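PDB 1H12: endo-1,4-beta-xylanase from Pseudoalteromonas haloplanktis, which cleaves internal beta-1,4 linkages of xylan as a cold-adapted glycoside hydrolase of family 8. Local coordinates for residues V88-R101 and N155-Y168. Residues are numbered along the deposited sequence; the frame is centred on the assembly and turned at random. Where two conformers were deposited one is given.
Sequences VMLNKQEEFDNLWR and NASARWGNSGEFNY
Ala156 sets its methyl over one face of the Phe96 ring, CB 3.6 Å from CZ, while Val88 sits as a knob among Asn155, Ala156, Arg159 and Trp160. Here, in the (alpha/alpha)6 barrel of family 8 glycoside hydrolases, the C-terminal end of helix 143-160 and the loop after it pack on the junction of helices 77-89 and 93-107, where Asn91 closes a Schellman motif. A bend at chi3 (74°) turns the Arg159 guanidinium edge-on to Val88 O, which accepts from NH2 and also from Asn91 N; the Asn91 amide stacks on the guanidinium face, planes 11° apart. Trp160 NE1 donates to Asn91 OD1 at 2.8 Å, approaching from above the amide's carbonyl plane. Val88 CG2 and Gln93 CG clasp opposite faces of the Trp160 indole, whose CZ3 edge points into the Phe96 face in a T-shaped pair. Glu165 meets Arg101 side-on, OE2 on NE at 2.7 Å and OE1 on NH2, while Asn98 OD1 accepts from both NH1 and NH2. A leucine in place of Arg101 would probably leave the Glu165 carboxylate without its salt-bridge partner, near the like-charged Asp97. Phe166 receives the edge of Trp100 on its face, and Trp100 NE1 is hydrogen-bonded to Asp171 OD2. Tyr168 OH accepts from Gln93 NE2 almost linearly (175°) and donates to the syn lone pair of Asp97 OD1 at 2.6 Å.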
loop_
_atom_site.group_PDB
_atom_site.type_symbol
_atom_site.label_atom_id
_atom_site.label_comp_id
_atom_site.label_asym_id
_atom_site.label_seq_id
_atom_site.Cartn_x
_atom_site.Cartn_y
_atom_site.Cartn_z
ATOM N N VAL A 88 -9.409 -5.330 -8.977
ATOM C CA VAL A 88 -10.521 -4.453 -9.351
ATOM C C VAL A 88 -10.071 -3.447 -10.397
ATOM O O VAL A 88 -10.848 -3.099 -11.292
ATOM C CB VAL A 88 -11.221 -3.820 -8.150
ATOM C CG1 VAL A 88 -10.392 -2.786 -7.417
ATOM C CG2 VAL A 88 -12.554 -3.217 -8.562
ATOM N N MET A 89 -8.837 -2.969 -10.339
ATOM C CA MET A 89 -8.376 -2.001 -11.325
ATOM C C MET A 89 -8.336 -2.581 -12.737
ATOM O O MET A 89 -8.489 -1.835 -13.714
ATOM C CB MET A 89 -7.006 -1.447 -10.960
ATOM C CG MET A 89 -6.984 -0.611 -9.668
ATOM S SD MET A 89 -8.206 0.720 -9.692
ATOM C CE MET A 89 -8.206 1.094 -7.965
ATOM N N LEU A 90 -8.099 -3.881 -12.861
ATOM C CA LEU A 90 -8.034 -4.543 -14.170
ATOM C C LEU A 90 -9.287 -5.317 -14.507
ATOM O O LEU A 90 -9.325 -6.015 -15.529
ATOM C CB LEU A 90 -6.778 -5.392 -14.252
ATOM C CG LEU A 90 -5.462 -4.615 -14.214
ATOM C CD1 LEU A 90 -4.306 -5.546 -14.283
ATOM C CD2 LEU A 90 -5.343 -3.564 -15.308
ATOM N N ASN A 91 -10.329 -5.141 -13.748
ATOM C CA ASN A 91 -11.639 -5.772 -14.050
ATOM C C ASN A 91 -11.572 -7.299 -13.922
ATOM O O ASN A 91 -12.200 -8.017 -14.681
ATOM C CB ASN A 91 -12.209 -5.347 -15.402
ATOM C CG ASN A 91 -13.667 -4.932 -15.327
ATOM O OD1 ASN A 91 -14.199 -4.636 -14.262
ATOM N ND2 ASN A 91 -14.311 -4.903 -16.510
ATOM N N LYS A 92 -10.814 -7.783 -12.929
ATOM C CA LYS A 92 -10.566 -9.211 -12.724
ATOM C C LYS A 92 -11.429 -9.736 -11.571
ATOM O O LYS A 92 -10.978 -9.899 -10.435
ATOM C CB LYS A 92 -9.089 -9.457 -12.479
ATOM C CG LYS A 92 -8.188 -8.931 -13.585
ATOM C CD LYS A 92 -8.308 -9.746 -14.854
ATOM C CE LYS A 92 -7.344 -9.290 -15.895
ATOM N NZ LYS A 92 -7.404 -10.194 -17.063
ATOM N N GLN A 93 -12.705 -9.988 -11.890
ATOM C CA GLN A 93 -13.671 -10.217 -10.842
ATOM C C GLN A 93 -13.529 -11.533 -10.108
ATOM O O GLN A 93 -13.683 -11.585 -8.879
ATOM C CB GLN A 93 -15.090 -10.037 -11.395
ATOM C CG GLN A 93 -16.157 -10.052 -10.309
ATOM C CD GLN A 93 -17.531 -9.802 -10.823
ATOM O OE1 GLN A 93 -17.770 -9.889 -12.079
ATOM N NE2 GLN A 93 -18.458 -9.534 -9.929
ATOM N N GLU A 94 -13.253 -12.606 -10.822
ATOM C CA GLU A 94 -13.102 -13.893 -10.185
ATOM C C GLU A 94 -11.962 -13.849 -9.175
ATOM O O GLU A 94 -12.082 -14.390 -8.062
ATOM C CB GLU A 94 -12.840 -15.007 -11.210
ATOM N N GLU A 95 -10.842 -13.301 -9.597
ATOM C CA GLU A 95 -9.669 -13.185 -8.710
ATOM C C GLU A 95 -10.021 -12.369 -7.482
ATOM O O GLU A 95 -9.655 -12.747 -6.358
ATOM C CB GLU A 95 -8.495 -12.588 -9.477
ATOM C CG GLU A 95 -7.891 -13.484 -10.567
ATOM C CD GLU A 95 -8.627 -13.448 -11.883
ATOM O OE1 GLU A 95 -9.664 -12.812 -12.097
ATOM O OE2 GLU A 95 -8.037 -14.056 -12.802
ATOM N N PHE A 96 -10.678 -11.235 -7.689
ATOM C CA PHE A 96 -11.122 -10.390 -6.588
ATOM C C PHE A 96 -11.971 -11.201 -5.621
ATOM O O PHE A 96 -11.735 -11.199 -4.394
ATOM C CB PHE A 96 -11.893 -9.203 -7.116
ATOM C CG PHE A 96 -12.303 -8.216 -6.059
ATOM C CD1 PHE A 96 -13.346 -8.481 -5.195
ATOM C CD2 PHE A 96 -11.627 -7.020 -5.959
ATOM C CE1 PHE A 96 -13.661 -7.580 -4.205
ATOM C CE2 PHE A 96 -11.971 -6.102 -5.011
ATOM C CZ PHE A 96 -12.993 -6.376 -4.121
ATOM N N ASP A 97 -12.972 -11.867 -6.145
ATOM C CA ASP A 97 -13.942 -12.566 -5.320
ATOM C C ASP A 97 -13.296 -13.714 -4.548
ATOM O O ASP A 97 -13.614 -13.964 -3.399
ATOM C CB ASP A 97 -15.084 -13.082 -6.167
ATOM C CG ASP A 97 -16.040 -12.014 -6.624
ATOM O OD1 ASP A 97 -15.871 -10.839 -6.229
ATOM O OD2 ASP A 97 -16.977 -12.328 -7.400
ATOM N N ASN A 98 -12.370 -14.414 -5.188
ATOM C CA ASN A 98 -11.692 -15.503 -4.529
ATOM C C ASN A 98 -10.841 -15.038 -3.363
ATOM O O ASN A 98 -10.749 -15.688 -2.318
ATOM C CB ASN A 98 -10.871 -16.345 -5.524
ATOM C CG ASN A 98 -11.714 -17.125 -6.514
ATOM O OD1 ASN A 98 -12.904 -17.376 -6.271
ATOM N ND2 ASN A 98 -11.081 -17.524 -7.614
ATOM N N LEU A 99 -10.163 -13.886 -3.552
ATOM C CA LEU A 99 -9.382 -13.299 -2.474
ATOM C C LEU A 99 -10.279 -12.768 -1.365
ATOM O O LEU A 99 -9.971 -12.935 -0.176
ATOM C CB LEU A 99 -8.504 -12.149 -3.013
ATOM C CG LEU A 99 -7.352 -12.562 -3.930
ATOM C CD1 LEU A 99 -6.676 -11.300 -4.435
ATOM C CD2 LEU A 99 -6.343 -13.454 -3.228
ATOM N N TRP A 100 -11.362 -12.082 -1.701
ATOM C CA TRP A 100 -12.235 -11.508 -0.680
ATOM C C TRP A 100 -12.931 -12.618 0.125
ATOM O O TRP A 100 -13.054 -12.532 1.342
ATOM C CB TRP A 100 -13.238 -10.523 -1.294
ATOM C CG TRP A 100 -14.177 -9.921 -0.322
ATOM C CD1 TRP A 100 -15.519 -9.911 -0.425
ATOM C CD2 TRP A 100 -13.872 -9.310 0.954
ATOM N NE1 TRP A 100 -16.084 -9.341 0.685
ATOM C CE2 TRP A 100 -15.083 -8.962 1.542
ATOM C CE3 TRP A 100 -12.693 -9.008 1.670
ATOM C CZ2 TRP A 100 -15.151 -8.425 2.831
ATOM C CZ3 TRP A 100 -12.767 -8.457 2.912
ATOM C CH2 TRP A 100 -13.989 -8.174 3.508
ATOM N N ARG A 101 -13.314 -13.711 -0.565
ATOM C CA ARG A 101 -13.929 -14.802 0.139
ATOM C C ARG A 101 -13.009 -15.335 1.221
ATOM O O ARG A 101 -13.430 -15.668 2.345
ATOM C CB ARG A 101 -14.295 -15.922 -0.846
ATOM C CG ARG A 101 -15.296 -16.939 -0.293
ATOM C CD ARG A 101 -15.535 -18.145 -1.213
ATOM N NE ARG A 101 -15.885 -17.690 -2.550
ATOM C CZ ARG A 101 -15.078 -17.674 -3.610
ATOM N NH1 ARG A 101 -13.945 -18.360 -3.637
ATOM N NH2 ARG A 101 -15.447 -16.983 -4.695
ATOM N N ASN A 155 -14.703 0.113 -4.768
ATOM C CA ASN A 155 -14.511 0.096 -6.213
ATOM C C ASN A 155 -15.216 -1.088 -6.876
ATOM O O ASN A 155 -15.782 -0.945 -7.943
ATOM C CB ASN A 155 -13.030 0.129 -6.543
ATOM C CG ASN A 155 -12.420 1.518 -6.423
ATOM O OD1 ASN A 155 -11.725 1.794 -5.328
ATOM N ND2 ASN A 155 -12.612 2.328 -7.348
ATOM N N ALA A 156 -15.178 -2.260 -6.219
ATOM C CA ALA A 156 -15.873 -3.445 -6.754
ATOM C C ALA A 156 -17.368 -3.174 -6.834
ATOM O O ALA A 156 -18.005 -3.501 -7.859
ATOM C CB ALA A 156 -15.562 -4.620 -5.863
ATOM N N SER A 157 -17.943 -2.588 -5.797
ATOM C CA SER A 157 -19.344 -2.199 -5.856
ATOM C C SER A 157 -19.616 -1.315 -7.056
ATOM O O SER A 157 -20.602 -1.526 -7.785
ATOM C CB SER A 157 -19.684 -1.430 -4.577
ATOM O OG SER A 157 -20.982 -0.847 -4.667
ATOM N N ALA A 158 -18.793 -0.311 -7.247
ATOM C CA ALA A 158 -19.021 0.642 -8.322
ATOM C C ALA A 158 -18.919 0.010 -9.689
ATOM O O ALA A 158 -19.675 0.356 -10.586
ATOM C CB ALA A 158 -18.053 1.799 -8.210
ATOM N N ARG A 159 -17.976 -0.901 -9.892
ATOM C CA ARG A 159 -17.752 -1.493 -11.192
ATOM C C ARG A 159 -18.711 -2.617 -11.505
ATOM O O ARG A 159 -19.114 -2.774 -12.667
ATOM C CB ARG A 159 -16.319 -1.985 -11.364
ATOM C CG ARG A 159 -15.250 -0.876 -11.212
ATOM C CD ARG A 159 -13.938 -1.257 -11.811
ATOM N NE ARG A 159 -14.040 -1.204 -13.276
ATOM C CZ ARG A 159 -13.057 -1.480 -14.116
ATOM N NH1 ARG A 159 -13.262 -1.329 -15.420
ATOM N NH2 ARG A 159 -11.859 -1.890 -13.672
ATOM N N TRP A 160 -19.045 -3.416 -10.503
ATOM C CA TRP A 160 -19.717 -4.681 -10.713
ATOM C C TRP A 160 -21.105 -4.803 -10.125
ATOM O O TRP A 160 -21.838 -5.763 -10.431
ATOM C CB TRP A 160 -18.812 -5.819 -10.184
ATOM C CG TRP A 160 -17.464 -5.864 -10.760
ATOM C CD1 TRP A 160 -17.086 -5.526 -12.023
ATOM C CD2 TRP A 160 -16.237 -6.245 -10.073
ATOM N NE1 TRP A 160 -15.736 -5.651 -12.173
ATOM C CE2 TRP A 160 -15.191 -6.106 -10.987
ATOM C CE3 TRP A 160 -15.947 -6.668 -8.789
ATOM C CZ2 TRP A 160 -13.874 -6.416 -10.675
ATOM C CZ3 TRP A 160 -14.644 -6.979 -8.459
ATOM C CH2 TRP A 160 -13.615 -6.832 -9.381
ATOM N N GLY A 161 -21.483 -3.895 -9.236
ATOM C CA GLY A 161 -22.743 -3.991 -8.531
ATOM C C GLY A 161 -22.707 -5.041 -7.438
ATOM O O GLY A 161 -21.675 -5.732 -7.214
ATOM N N ASN A 162 -23.829 -5.170 -6.755
ATOM C CA ASN A 162 -23.906 -5.838 -5.471
ATOM C C ASN A 162 -24.882 -7.007 -5.429
ATOM O O ASN A 162 -25.271 -7.411 -4.346
ATOM C CB ASN A 162 -24.236 -4.781 -4.426
ATOM C CG ASN A 162 -23.109 -3.772 -4.352
ATOM O OD1 ASN A 162 -21.978 -4.149 -3.995
ATOM N ND2 ASN A 162 -23.361 -2.531 -4.756
ATOM N N SER A 163 -25.183 -7.552 -6.614
ATOM C CA SER A 163 -26.193 -8.627 -6.636
ATOM C C SER A 163 -25.608 -10.003 -6.916
ATOM O O SER A 163 -26.360 -10.959 -7.099
ATOM C CB SER A 163 -27.160 -8.297 -7.798
ATOM O OG SER A 163 -27.899 -7.143 -7.535
ATOM N N GLY A 164 -24.297 -10.130 -6.953
ATOM C CA GLY A 164 -23.608 -11.408 -7.124
ATOM C C GLY A 164 -23.322 -12.079 -5.811
ATOM O O GLY A 164 -24.043 -11.976 -4.832
ATOM N N GLU A 165 -22.177 -12.784 -5.768
ATOM C CA GLU A 165 -21.771 -13.445 -4.559
ATOM C C GLU A 165 -21.715 -12.509 -3.358
ATOM O O GLU A 165 -22.118 -12.866 -2.281
ATOM C CB GLU A 165 -20.408 -14.123 -4.765
ATOM C CG GLU A 165 -19.904 -14.828 -3.509
ATOM C CD GLU A 165 -18.627 -15.659 -3.663
ATOM O OE1 GLU A 165 -17.945 -15.532 -4.703
ATOM O OE2 GLU A 165 -18.271 -16.333 -2.646
ATOM N N PHE A 166 -21.165 -11.315 -3.582
ATOM C CA PHE A 166 -20.959 -10.334 -2.526
ATOM C C PHE A 166 -21.754 -9.088 -2.721
ATOM O O PHE A 166 -21.861 -8.552 -3.860
ATOM C CB PHE A 166 -19.481 -9.960 -2.448
ATOM C CG PHE A 166 -18.618 -11.123 -2.097
ATOM C CD1 PHE A 166 -18.657 -11.647 -0.839
ATOM C CD2 PHE A 166 -17.749 -11.678 -2.996
ATOM C CE1 PHE A 166 -17.886 -12.719 -0.492
ATOM C CE2 PHE A 166 -16.972 -12.771 -2.656
ATOM C CZ PHE A 166 -17.020 -13.288 -1.424
ATOM N N ASN A 167 -22.235 -8.564 -1.600
ATOM C CA ASN A 167 -22.704 -7.167 -1.550
ATOM C C ASN A 167 -21.459 -6.380 -1.171
ATOM O O ASN A 167 -21.175 -6.158 0.003
ATOM C CB ASN A 167 -23.831 -6.989 -0.549
ATOM C CG ASN A 167 -24.452 -5.642 -0.650
ATOM O OD1 ASN A 167 -23.796 -4.656 -0.867
ATOM N ND2 ASN A 167 -25.767 -5.601 -0.494
ATOM N N TYR A 168 -20.651 -6.048 -2.180
ATOM C CA TYR A 168 -19.417 -5.366 -1.967
ATOM C C TYR A 168 -19.612 -4.103 -1.171
ATOM O O TYR A 168 -18.774 -3.748 -0.314
ATOM C CB TYR A 168 -18.726 -5.021 -3.269
ATOM C CG TYR A 168 -18.456 -6.154 -4.227
ATOM C CD1 TYR A 168 -17.499 -7.150 -3.955
ATOM C CD2 TYR A 168 -19.127 -6.230 -5.424
ATOM C CE1 TYR A 168 -17.227 -8.135 -4.859
ATOM C CE2 TYR A 168 -18.852 -7.234 -6.341
ATOM C CZ TYR A 168 -17.916 -8.192 -6.054
ATOM O OH TYR A 168 -17.683 -9.196 -6.977
HETATM O O HOH W 1 -18.125 -14.745 -7.205
#